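Local structure of uncharacterized protein (3P8A) at residues Q34-S39 / G57-L62; H30-L35 / Y103-K108. The protein is of unknown function but carries a glyoxalase-like domain of the vicinal oxygen chelate (VOC) family, whose members include metal-dependent enzymes. All blocks are in the same frame, centred on the assembly; numbering follows the deposited sequence.

Contact 1: residues Q34-S39 / G57-L62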
loop_
_atom_site.group_PDB
_atom_site.type_symbol
_atom_site.label_atom_id
_atom_site.label_comp_id
_atom_site.label_asym_id
_atom_site.label_seq_id
_atom_site.Cartn_x
_atom_site.Cartn_y
_atom_site.Cartn_z
ATOM N N GLN A 34 -8.834 9.221 14.096
ATOM C CA GLN A 34 -8.737 8.867 15.525
ATOM C C GLN A 34 -8.079 7.501 15.714
ATOM O O GLN A 34 -8.581 6.627 16.439
ATOM C CB GLN A 34 -10.118 8.934 16.237
ATOM C CG GLN A 34 -10.669 10.357 16.352
ATOM C CD GLN A 34 -12.092 10.386 16.856
ATOM O OE1 GLN A 34 -12.524 9.545 17.659
ATOM N NE2 GLN A 34 -12.851 11.375 16.406
ATOM N N LEU A 35 -6.957 7.305 15.008
ATOM C CA LEU A 35 -6.183 6.058 15.039
ATOM C C LEU A 35 -5.672 5.670 16.434
ATOM O O LEU A 35 -5.540 4.484 16.693
ATOM C CB LEU A 35 -5.023 6.149 14.015
ATOM C CG LEU A 35 -4.038 4.996 13.879
ATOM C CD1 LEU A 35 -4.744 3.676 13.530
ATOM C CD2 LEU A 35 -2.983 5.336 12.865
ATOM N N ASP A 36 -5.410 6.638 17.333
ATOM C CA ASP A 36 -4.921 6.312 18.685
ATOM C C ASP A 36 -5.878 5.447 19.499
ATOM O O ASP A 36 -5.434 4.684 20.353
ATOM C CB ASP A 36 -4.604 7.561 19.484
ATOM C CG ASP A 36 -3.253 8.146 19.174
ATOM O OD1 ASP A 36 -2.297 7.354 18.956
ATOM O OD2 ASP A 36 -3.126 9.386 19.218
ATOM N N ARG A 37 -7.187 5.586 19.235
ATOM C CA ARG A 37 -8.242 4.855 19.938
ATOM C C ARG A 37 -8.466 3.483 19.315
ATOM O O ARG A 37 -9.055 2.599 19.939
ATOM C CB ARG A 37 -9.567 5.647 19.845
ATOM C CG ARG A 37 -9.547 7.006 20.549
ATOM C CD ARG A 37 -10.708 7.890 20.119
ATOM N NE ARG A 37 -11.964 7.504 20.761
ATOM C CZ ARG A 37 -12.359 7.926 21.961
ATOM N NH1 ARG A 37 -13.516 7.519 22.466
ATOM N NH2 ARG A 37 -11.595 8.752 22.668
ATOM N N PHE A 38 -8.030 3.334 18.064
ATOM C CA PHE A 38 -8.280 2.173 17.230
ATOM C C PHE A 38 -7.545 0.897 17.574
ATOM O O PHE A 38 -6.347 0.910 17.827
ATOM C CB PHE A 38 -8.114 2.541 15.732
ATOM C CG PHE A 38 -8.481 1.434 14.769
ATOM C CD1 PHE A 38 -9.784 1.296 14.309
ATOM C CD2 PHE A 38 -7.533 0.509 14.355
ATOM C CE1 PHE A 38 -10.130 0.256 13.447
ATOM C CE2 PHE A 38 -7.883 -0.542 13.504
ATOM C CZ PHE A 38 -9.180 -0.658 13.050
ATOM N N SER A 39 -8.269 -0.220 17.454
ATOM C CA SER A 39 -7.807 -1.598 17.522
ATOM C C SER A 39 -8.714 -2.413 16.597
ATOM O O SER A 39 -9.857 -2.021 16.356
ATOM C CB SER A 39 -7.872 -2.149 18.947
ATOM O OG SER A 39 -9.180 -2.053 19.486
ATOM N N GLY A 57 3.107 15.352 8.765
ATOM C CA GLY A 57 2.268 15.548 9.946
ATOM C C GLY A 57 1.353 14.370 10.238
ATOM O O GLY A 57 0.342 14.523 10.934
ATOM N N THR A 58 1.707 13.181 9.698
ATOM C CA THR A 58 0.955 11.923 9.834
ATOM C C THR A 58 1.679 10.978 10.778
ATOM O O THR A 58 2.876 11.157 11.026
ATOM C CB THR A 58 0.739 11.245 8.465
ATOM O OG1 THR A 58 1.985 11.121 7.765
ATOM C CG2 THR A 58 -0.288 11.951 7.603
ATOM N N PHE A 59 0.953 9.970 11.304
ATOM C CA PHE A 59 1.488 8.909 12.168
ATOM C C PHE A 59 0.815 7.603 11.826
ATOM O O PHE A 59 -0.286 7.599 11.272
ATOM C CB PHE A 59 1.313 9.227 13.669
ATOM C CG PHE A 59 -0.111 9.397 14.147
ATOM C CD1 PHE A 59 -0.798 10.588 13.929
ATOM C CD2 PHE A 59 -0.744 8.390 14.864
ATOM C CE1 PHE A 59 -2.110 10.746 14.377
ATOM C CE2 PHE A 59 -2.063 8.547 15.315
ATOM C CZ PHE A 59 -2.734 9.724 15.072
ATOM N N ASN A 60 1.430 6.500 12.210
ATOM C CA ASN A 60 0.888 5.194 11.857
ATOM C C ASN A 60 0.890 4.148 12.979
ATOM O O ASN A 60 1.446 4.379 14.054
ATOM C CB ASN A 60 1.601 4.667 10.566
ATOM C CG ASN A 60 3.114 4.516 10.654
ATOM O OD1 ASN A 60 3.729 4.648 11.717
ATOM N ND2 ASN A 60 3.762 4.232 9.548
ATOM N N LYS A 61 0.240 3.015 12.720
ATOM C CA LYS A 61 0.167 1.827 13.568
ATOM C C LYS A 61 0.307 0.734 12.574
ATOM O O LYS A 61 -0.205 0.857 11.458
ATOM C CB LYS A 61 -1.166 1.691 14.307
ATOM C CG LYS A 61 -1.278 2.490 15.584
ATOM C CD LYS A 61 -2.499 2.007 16.344
ATOM C CE LYS A 61 -2.791 2.832 17.568
ATOM N NZ LYS A 61 -4.118 2.472 18.132
ATOM N N LEU A 62 1.054 -0.309 12.930
ATOM C CA LEU A 62 1.390 -1.361 11.981
ATOM C C LEU A 62 0.913 -2.723 12.365
ATOM O O LEU A 62 1.045 -3.133 13.509
ATOM C CB LEU A 62 2.917 -1.356 11.748
ATOM C CG LEU A 62 3.543 0.051 11.578
ATOM C CD1 LEU A 62 5.004 0.065 11.934
ATOM C CD2 LEU A 62 3.302 0.601 10.174
#
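The Phe-59 ring meets the 34-39 turn at one corner: its CE2 lies 4.0 Å from Leu-35 CB and 3.8 Å from Asp-36 OD1. Both approach obliquely. The carboxylate of Asp-36 is the second flat group; its plane is turned 26° from that of the ring, although the two side chains cross at about a right angle. CB of Phe-59 points toward the turn, and with chi1 at 61°, CG between the backbone N and the carbonyl carbon, CE2 is the ring atom that comes closest to it. The strand, 58-64, is second from one edge of the eight-stranded mixed sheet of the glyoxalase-like domain, and 34-39 belongs to the loop that follows strand 24-31 in the same sheet. Next to Phe-59 on this side of the strand, Lys-61 runs past Leu-35 in the opposite direction, its CD 4.0 Å from Leu-35 CD1. The chain of Lys-61, extended beyond CG, carries its ammonium to the carbonyls of the turn. NZ donates to Phe-38 O at 2.7 Å, in the carbonyl plane, and to Leu-35 O at 2.9 Å, tilted 16° out of the Leu-35 carbonyl plane; a weak third bond goes to Asp-36 O. Leu-35 O also accepts from Phe-38 N at 3.1 Å, closing the turn. Asp-36 OD1 stands 5.3 Å from Lys-61 NZ, too far for a salt bridge. Behind Leu-35 and Phe-38 lies Leu-72 of strand 69-75, while Asp-74 accepts from Leu-35 N.

Contact 2: residues H30-L35 / Y103-K108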
loop_
_atom_site.group_PDB
_atom_site.type_symbol
_atom_site.label_atom_id
_atom_site.label_comp_id
_atom_site.label_asym_id
_atom_site.label_seq_id
_atom_site.Cartn_x
_atom_site.Cartn_y
_atom_site.Cartn_z
ATOM N N HIS A 30 -4.165 2.042 5.046
ATOM C CA HIS A 30 -5.534 2.255 5.472
ATOM C C HIS A 30 -5.616 3.554 6.299
ATOM O O HIS A 30 -5.060 3.615 7.403
ATOM C CB HIS A 30 -6.049 1.029 6.246
ATOM C CG HIS A 30 -7.497 1.093 6.661
ATOM N ND1 HIS A 30 -8.081 0.061 7.386
ATOM C CD2 HIS A 30 -8.426 2.060 6.453
ATOM C CE1 HIS A 30 -9.339 0.429 7.586
ATOM N NE2 HIS A 30 -9.593 1.630 7.045
ATOM N N TYR A 31 -6.327 4.584 5.768
ATOM C CA TYR A 31 -6.544 5.843 6.473
ATOM C C TYR A 31 -7.670 5.659 7.502
ATOM O O TYR A 31 -8.774 5.294 7.132
ATOM C CB TYR A 31 -6.796 7.046 5.523
ATOM C CG TYR A 31 -7.372 8.267 6.222
ATOM C CD1 TYR A 31 -8.572 8.835 5.801
ATOM C CD2 TYR A 31 -6.756 8.809 7.351
ATOM C CE1 TYR A 31 -9.123 9.938 6.458
ATOM C CE2 TYR A 31 -7.343 9.851 8.068
ATOM C CZ TYR A 31 -8.515 10.427 7.602
ATOM O OH TYR A 31 -9.071 11.478 8.281
ATOM N N ILE A 32 -7.348 5.861 8.802
ATOM C CA ILE A 32 -8.277 5.721 9.932
ATOM C C ILE A 32 -8.263 6.988 10.770
ATOM O O ILE A 32 -7.226 7.335 11.318
ATOM C CB ILE A 32 -7.968 4.445 10.788
ATOM C CG1 ILE A 32 -8.304 3.171 9.991
ATOM C CG2 ILE A 32 -8.754 4.460 12.128
ATOM C CD1 ILE A 32 -7.962 1.867 10.650
ATOM N N ASP A 33 -9.413 7.661 10.891
ATOM C CA ASP A 33 -9.514 8.862 11.721
ATOM C C ASP A 33 -9.460 8.419 13.195
ATOM O O ASP A 33 -9.974 7.357 13.503
ATOM C CB ASP A 33 -10.845 9.582 11.450
ATOM C CG ASP A 33 -11.111 10.731 12.399
ATOM O OD1 ASP A 33 -10.292 11.665 12.435
ATOM O OD2 ASP A 33 -12.148 10.701 13.083
ATOM N N GLN A 34 -8.834 9.221 14.096
ATOM C CA GLN A 34 -8.737 8.867 15.525
ATOM C C GLN A 34 -8.079 7.501 15.714
ATOM O O GLN A 34 -8.581 6.627 16.439
ATOM C CB GLN A 34 -10.118 8.934 16.237
ATOM C CG GLN A 34 -10.669 10.357 16.352
ATOM C CD GLN A 34 -12.092 10.386 16.856
ATOM O OE1 GLN A 34 -12.524 9.545 17.659
ATOM N NE2 GLN A 34 -12.851 11.375 16.406
ATOM N N LEU A 35 -6.957 7.305 15.008
ATOM C CA LEU A 35 -6.183 6.058 15.039
ATOM C C LEU A 35 -5.672 5.670 16.434
ATOM O O LEU A 35 -5.540 4.484 16.693
ATOM C CB LEU A 35 -5.023 6.149 14.015
ATOM C CG LEU A 35 -4.038 4.996 13.879
ATOM C CD1 LEU A 35 -4.744 3.676 13.530
ATOM C CD2 LEU A 35 -2.983 5.336 12.865
ATOM N N TYR A 103 -10.609 13.315 2.908
ATOM C CA TYR A 103 -10.670 12.709 4.255
ATOM C C TYR A 103 -11.633 11.513 4.350
ATOM O O TYR A 103 -12.123 11.195 5.433
ATOM C CB TYR A 103 -10.933 13.778 5.353
ATOM C CG TYR A 103 -9.812 14.788 5.499
ATOM C CD1 TYR A 103 -8.782 14.587 6.412
ATOM C CD2 TYR A 103 -9.809 15.967 4.761
ATOM C CE1 TYR A 103 -7.739 15.505 6.542
ATOM C CE2 TYR A 103 -8.770 16.892 4.880
ATOM C CZ TYR A 103 -7.738 16.658 5.776
ATOM O OH TYR A 103 -6.735 17.577 5.954
ATOM N N GLU A 104 -11.858 10.831 3.226
ATOM C CA GLU A 104 -12.662 9.614 3.165
ATOM C C GLU A 104 -11.768 8.483 3.679
ATOM O O GLU A 104 -10.679 8.265 3.151
ATOM C CB GLU A 104 -13.102 9.327 1.730
ATOM C CG GLU A 104 -14.169 10.277 1.206
ATOM C CD GLU A 104 -14.315 10.319 -0.309
ATOM O OE1 GLU A 104 -13.925 9.342 -0.990
ATOM O OE2 GLU A 104 -14.838 11.337 -0.815
ATOM N N GLN A 105 -12.213 7.793 4.722
ATOM C CA GLN A 105 -11.459 6.694 5.334
ATOM C C GLN A 105 -11.512 5.438 4.466
ATOM O O GLN A 105 -12.488 5.242 3.746
ATOM C CB GLN A 105 -12.017 6.398 6.722
ATOM C CG GLN A 105 -11.858 7.577 7.663
ATOM C CD GLN A 105 -12.451 7.275 9.008
ATOM O OE1 GLN A 105 -11.844 6.609 9.845
ATOM N NE2 GLN A 105 -13.678 7.690 9.209
ATOM N N GLY A 106 -10.470 4.613 4.560
ATOM C CA GLY A 106 -10.356 3.371 3.814
ATOM C C GLY A 106 -8.973 3.151 3.258
ATOM O O GLY A 106 -8.044 3.921 3.543
ATOM N N PHE A 107 -8.821 2.072 2.472
ATOM C CA PHE A 107 -7.560 1.771 1.817
ATOM C C PHE A 107 -7.211 2.903 0.858
ATOM O O PHE A 107 -8.067 3.356 0.085
ATOM C CB PHE A 107 -7.628 0.424 1.095
ATOM C CG PHE A 107 -7.692 -0.785 1.991
ATOM C CD1 PHE A 107 -6.839 -0.906 3.084
ATOM C CD2 PHE A 107 -8.531 -1.852 1.684
ATOM C CE1 PHE A 107 -6.853 -2.046 3.870
ATOM C CE2 PHE A 107 -8.531 -3.011 2.458
ATOM C CZ PHE A 107 -7.714 -3.091 3.569
ATOM N N LYS A 108 -5.982 3.424 0.974
ATOM C CA LYS A 108 -5.522 4.546 0.147
ATOM C C LYS A 108 -4.660 4.114 -1.038
ATOM O O LYS A 108 -4.794 4.675 -2.142
ATOM C CB LYS A 108 -4.741 5.568 0.990
ATOM C CG LYS A 108 -5.570 6.268 2.092
ATOM C CD LYS A 108 -6.584 7.302 1.553
ATOM C CE LYS A 108 -8.019 6.814 1.611
ATOM N NZ LYS A 108 -8.921 7.680 0.764
#
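Tyr-31 and Gly-106 form an antiparallel hydrogen-bonded pair: Tyr-31 N donates to Gly-106 O at 2.9 Å, and Gly-106 N returns a bond to Tyr-31 O at 3.2 Å. In a third bond Asp-33 N donates to a side chain, OE1 of the extended Gln-105, at 2.8 Å. This bond is nearly straight at the hydrogen (168°), yet the donor stands above the amide plane. The Tyr-31 ring lies with its CD1-CE1 edge against the 103-105 backbone, CG anti to N (chi1 165°), and meets two carbonyls near its plane: Tyr-103 O lies 3.4 Å from CE1 and Glu-104 O 3.4 Å from CD1. Its OH in turn sits at the edge of the Tyr-103 ring, 3.6 Å from CD1. Lys-108 bends its chain alongside Tyr-31, CG 3.7 Å from Tyr-31 CB, and NZ bonds Glu-104 O as well as forming a salt bridge with Glu-101. On the other face of the sheet, His-30 and Phe-107 meet obliquely, His-30 CB 3.8 Å from Phe-107 CD1, while Ile-32 CG1 lies over one face of the imidazole. Both imidazole nitrogens are engaged, ND1 with Tyr-268 and NE2 with Arg-264 O; Arg-264 also donates to Gln-105 OE1. Here strand 24-31 ends against the start of 106-113, two antiparallel neighbours near the middle of the mixed sheet of the glyoxalase-like domain.

How the contacts relate
Contacts 1 and 2 lie 9 Å apart, centre to centre, and share Gln-34 and Leu-35: the chain leaves the end of strand 24-31 in contact 2 and runs straight into the turn of contact 1. They also touch directly, Phe-38 CZ packing 3.7 Å from Ile-32 CD1. Strand 69-75 lies between strands 58-64 and 24-31, and its Leu-72 touches His-30, Ile-32, Leu-35 and Phe-38, joining the two contacts. No active site is established. Two molecules probably come from the crystallisation liquor: a glycerol, weakly hydrogen-bonded to Asn-60, which points away from the 34-39 turn (about 3 Å, nearest atoms), and a bis-tris hydrogen-bonded to Gln-105 NE2 (about 2 Å, nearest atoms).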